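Local atomic coordinates of hydrolase, isochorismatase family (Pseudomonas putida KT2440, PDB entry 4H17), a protein that probably hydrolyses a small-molecule substrate, as a member of the isochorismatase family of hydrolases with a Rossmann-like fold. Residues K33-G38 with G130-S135; E47-I52 with P90-L95. One frame throughout, in Å; residues are numbered along the deposited sequence.

Contact 1 (K33-G38 with G130-S135); sequences KEYLSG and GFMSHS. With SO4 (sulfate ion), chain C.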
# COMPACT_ATOMS: atom_id res chain seq x y z
N LYS A 33 1.10 -18.36 13.73
CA LYS A 33 1.12 -19.72 13.16
C LYS A 33 0.17 -19.92 11.94
O LYS A 33 0.40 -20.84 11.12
CB LYS A 33 0.83 -20.76 14.25
CG LYS A 33 1.83 -20.86 15.36
CD LYS A 33 1.53 -22.05 16.28
CE LYS A 33 2.59 -22.26 17.32
NZ LYS A 33 2.15 -23.32 18.25
N GLU A 34 -0.83 -19.06 11.78
CA GLU A 34 -1.71 -19.04 10.62
C GLU A 34 -0.90 -19.15 9.33
O GLU A 34 -1.30 -19.86 8.41
CB GLU A 34 -2.52 -17.75 10.61
CG GLU A 34 -3.46 -17.61 9.41
CD GLU A 34 -4.65 -18.55 9.42
OE1 GLU A 34 -5.37 -18.62 10.45
OE2 GLU A 34 -4.91 -19.23 8.42
N TYR A 35 0.28 -18.53 9.31
CA TYR A 35 1.06 -18.43 8.09
C TYR A 35 1.93 -19.64 7.80
O TYR A 35 2.72 -19.60 6.82
CB TYR A 35 1.91 -17.17 8.14
CG TYR A 35 1.16 -15.87 8.21
CD1 TYR A 35 0.25 -15.52 7.20
CD2 TYR A 35 1.36 -14.97 9.27
CE1 TYR A 35 -0.41 -14.31 7.26
CE2 TYR A 35 0.68 -13.77 9.31
CZ TYR A 35 -0.20 -13.45 8.32
OH TYR A 35 -0.75 -12.19 8.53
N LEU A 36 1.91 -20.66 8.68
CA LEU A 36 2.81 -21.81 8.51
C LEU A 36 2.13 -23.00 7.79
O LEU A 36 2.79 -23.98 7.42
CB LEU A 36 3.34 -22.25 9.87
CG LEU A 36 4.16 -21.29 10.74
CD1 LEU A 36 4.60 -21.86 12.09
CD2 LEU A 36 5.36 -20.77 9.98
N SER A 37 0.82 -22.91 7.59
CA SER A 37 0.08 -23.98 6.96
C SER A 37 -1.23 -23.42 6.37
O SER A 37 -1.56 -22.28 6.60
CB SER A 37 -0.20 -25.10 7.97
OG SER A 37 -1.18 -24.67 8.91
N GLY A 38 -1.97 -24.24 5.63
CA GLY A 38 -3.24 -23.84 5.01
C GLY A 38 -3.11 -22.86 3.83
O GLY A 38 -2.03 -22.68 3.29
N GLY A 130 7.88 -8.77 9.15
CA GLY A 130 6.69 -9.62 9.33
C GLY A 130 5.86 -9.82 8.08
O GLY A 130 6.36 -9.80 6.95
N PHE A 131 4.56 -10.01 8.29
CA PHE A 131 3.69 -10.69 7.37
C PHE A 131 2.32 -10.08 7.31
O PHE A 131 1.82 -9.56 8.33
CB PHE A 131 3.54 -12.17 7.82
CG PHE A 131 4.84 -12.77 8.19
CD1 PHE A 131 5.76 -13.10 7.20
CD2 PHE A 131 5.12 -13.04 9.49
CE1 PHE A 131 7.01 -13.57 7.55
CE2 PHE A 131 6.37 -13.57 9.86
CZ PHE A 131 7.31 -13.87 8.88
N MSE A 132 1.64 -10.14 6.14
CA MSE A 132 2.22 -10.44 4.79
C MSE A 132 2.78 -9.17 4.20
O MSE A 132 2.30 -8.06 4.50
CB MSE A 132 1.12 -10.96 3.86
CG MSE A 132 0.50 -12.23 4.40
SE MSE A 132 -0.83 -13.06 3.23
CE MSE A 132 -2.12 -11.57 3.08
N SER A 133 3.82 -9.29 3.40
CA SER A 133 4.54 -8.12 2.93
C SER A 133 3.61 -7.17 2.19
O SER A 133 3.74 -5.95 2.34
CB SER A 133 5.74 -8.50 2.06
OG SER A 133 5.39 -9.27 0.97
N HIS A 134 2.70 -7.69 1.37
CA HIS A 134 1.87 -6.85 0.47
C HIS A 134 0.65 -6.25 1.17
O HIS A 134 -0.03 -5.39 0.61
CB HIS A 134 1.41 -7.60 -0.78
CG HIS A 134 0.47 -8.71 -0.49
ND1 HIS A 134 0.87 -9.89 0.08
CD2 HIS A 134 -0.88 -8.79 -0.61
CE1 HIS A 134 -0.18 -10.66 0.30
NE2 HIS A 134 -1.25 -10.03 -0.15
N SER A 135 0.32 -6.76 2.36
CA SER A 135 -0.96 -6.44 3.01
C SER A 135 -0.74 -5.67 4.32
O SER A 135 -0.56 -4.47 4.28
CB SER A 135 -1.82 -7.71 3.16
OG SER A 135 -3.02 -7.43 3.83
S SO4 C . -2.14 -9.79 6.46
O1 SO4 C . -2.35 -9.27 7.82
O2 SO4 C . -1.00 -9.18 5.83
O3 SO4 C . -3.34 -9.42 5.66
O4 SO4 C . -2.09 -11.26 6.42
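Y35, in a short 3-10 turn, faces F131 on strand 125-131 across 8.2 Å between their CA atoms, a gap bridged by side chains and a sulfate without any direct hydrogen bond. F131 CB sits over one face of the tyrosine ring in a CH-pi contact, 4.0 Å from its centroid and 25° off the normal. The two rings meet obliquely, their planes at 51°. From a slanting direction M132, a selenomethionine, lays CG 3.7 Å from Y35 CE1; its chain then bends at chi3 (-59°), bringing CE back to 3.4 Å from sulfate O4. That same oxygen lies at the edge of the tyrosine ring, near its plane, and accepts a bond from Y35 OH at 2.7 Å. M132 N, presented by the cis peptide after F131, donates to O2 at 2.8 Å, while S135 OG reaches O3, also at 2.7 Å. H71 and S136 bind the anion too, and N186 of the second subunit bonds to S135 OG. An anion held at the start of helix 133-146, beside a non-proline cis peptide, is consistent with the active-site pocket of isochorismatase-like hydrolases.

Contact 2 (E47-I52 with P90-L95); sequences EAVANI and PGLEPL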
# COMPACT_ATOMS: atom_id res chain seq x y z
N GLU A 47 13.44 -19.08 6.36
CA GLU A 47 14.46 -18.06 6.45
C GLU A 47 13.95 -16.74 6.95
O GLU A 47 14.65 -16.08 7.69
CB GLU A 47 15.22 -17.85 5.14
CG GLU A 47 16.54 -17.09 5.34
CD GLU A 47 17.53 -17.76 6.31
OE1 GLU A 47 17.40 -18.97 6.61
OE2 GLU A 47 18.47 -17.07 6.80
N ALA A 48 12.72 -16.37 6.59
CA ALA A 48 12.15 -15.15 7.15
C ALA A 48 12.02 -15.22 8.67
O ALA A 48 12.40 -14.26 9.37
CB ALA A 48 10.81 -14.83 6.55
N VAL A 49 11.54 -16.34 9.19
CA VAL A 49 11.43 -16.53 10.64
C VAL A 49 12.80 -16.54 11.31
O VAL A 49 12.98 -15.92 12.33
CB VAL A 49 10.65 -17.82 10.99
CG1 VAL A 49 10.72 -18.16 12.48
CG2 VAL A 49 9.21 -17.69 10.56
N ALA A 50 13.78 -17.21 10.69
CA ALA A 50 15.13 -17.20 11.25
C ALA A 50 15.65 -15.76 11.32
O ALA A 50 16.32 -15.38 12.29
CB ALA A 50 16.05 -18.08 10.41
N ASN A 51 15.32 -14.93 10.33
CA ASN A 51 15.76 -13.52 10.34
C ASN A 51 15.04 -12.65 11.37
O ASN A 51 15.67 -11.83 12.01
CB ASN A 51 15.77 -12.91 8.95
CG ASN A 51 16.96 -13.35 8.13
OD1 ASN A 51 18.08 -13.52 8.65
ND2 ASN A 51 16.75 -13.52 6.84
N ILE A 52 13.75 -12.90 11.59
CA ILE A 52 13.04 -12.20 12.65
C ILE A 52 13.71 -12.56 14.00
O ILE A 52 13.94 -11.72 14.86
CB ILE A 52 11.51 -12.48 12.62
CG1 ILE A 52 10.90 -11.91 11.35
CG2 ILE A 52 10.89 -11.87 13.86
CD1 ILE A 52 9.46 -12.28 11.10
N PRO A 90 6.78 -20.30 16.87
CA PRO A 90 7.80 -20.67 17.85
C PRO A 90 9.13 -19.94 17.68
O PRO A 90 9.66 -19.83 16.53
CB PRO A 90 7.94 -22.18 17.62
CG PRO A 90 6.61 -22.58 17.07
CD PRO A 90 6.21 -21.46 16.17
N GLY A 91 9.59 -19.39 18.80
CA GLY A 91 10.81 -18.62 18.86
C GLY A 91 10.60 -17.12 18.73
O GLY A 91 11.53 -16.35 19.01
N LEU A 92 9.41 -16.72 18.29
CA LEU A 92 9.13 -15.32 18.06
C LEU A 92 8.17 -14.76 19.11
O LEU A 92 7.53 -13.71 18.90
CB LEU A 92 8.61 -15.10 16.63
CG LEU A 92 9.50 -15.61 15.49
CD1 LEU A 92 8.95 -15.16 14.14
CD2 LEU A 92 10.94 -15.14 15.68
N GLU A 93 8.04 -15.48 20.23
CA GLU A 93 7.23 -15.03 21.34
C GLU A 93 7.80 -13.76 22.01
O GLU A 93 9.02 -13.62 22.15
CB GLU A 93 7.07 -16.11 22.42
CG GLU A 93 6.63 -17.48 21.89
CD GLU A 93 7.74 -18.38 21.40
OE1 GLU A 93 8.92 -17.97 21.33
OE2 GLU A 93 7.41 -19.55 21.08
N PRO A 94 6.92 -12.87 22.50
CA PRO A 94 7.36 -11.72 23.31
C PRO A 94 7.94 -12.13 24.65
O PRO A 94 7.57 -13.21 25.20
CB PRO A 94 6.11 -10.93 23.56
CG PRO A 94 5.13 -11.36 22.55
CD PRO A 94 5.48 -12.78 22.19
N LEU A 95 8.84 -11.30 25.14
CA LEU A 95 9.33 -11.36 26.52
C LEU A 95 8.82 -10.18 27.38
O LEU A 95 8.34 -9.15 26.87
CB LEU A 95 10.84 -11.34 26.53
CG LEU A 95 11.53 -12.50 25.84
CD1 LEU A 95 13.04 -12.24 25.82
CD2 LEU A 95 11.18 -13.84 26.50
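L92 pushes its forked end against V49 and I52, one helical turn apart, on the helix of a beta-alpha-beta crossover: helix 45-61 joins parallel strands 24-29 and 66-71 of this Rossmann-like fold, and the loop before strand 99-103 folds back onto it. Both methyls of the leucine bear on I52 CG2, and CD1 also meets V49. CD1 approaches V49 CG1 to 3.9 Å and I52 CG2 to 3.8 Å, whereas CD2 comes closest to I52 CG2, at 3.7 Å. Orientation separates the pairs: leucine and isoleucine cross at about a right angle, leucine and valine on a slant. I52 can offer CG2 because that methyl lies anti to its backbone N, while chi1 at -66° sets the other branch, CG1, apart from it. L92 also rests on A53, L56 and A31. With an alanine here, CG and both methyls are gone, and a gap would probably open beside V49 and I52, weakening the loop's hold on the helix. Within the loop, G91 N donates to E93 OE2 at 3.2 Å and 161°, from above the carboxylate plane.

Followed from the N terminus, the chain leaves strand 24-29, passes 33-38, and enters helix 45-61, where 47-52 waits for its partner. After strand 66-71 the loop 90-95 returns to that helix and closes contact 2; only after strand 99-103 and helix 114-121 does 130-135 close contact 1. The shorter closure thus lies wholly within the longer one, illustrating how nested loops can share one core. F131 joins them: its CZ lies 3.5 Å from I52 CD1, and its CE1 also meets A48. Separately, K33 CE packs against P90 CD. Contact 2 ties helix 45-61 to loop 90-95, F131 ties it to strand 125-131, and Y35 and L36 reach it through M45.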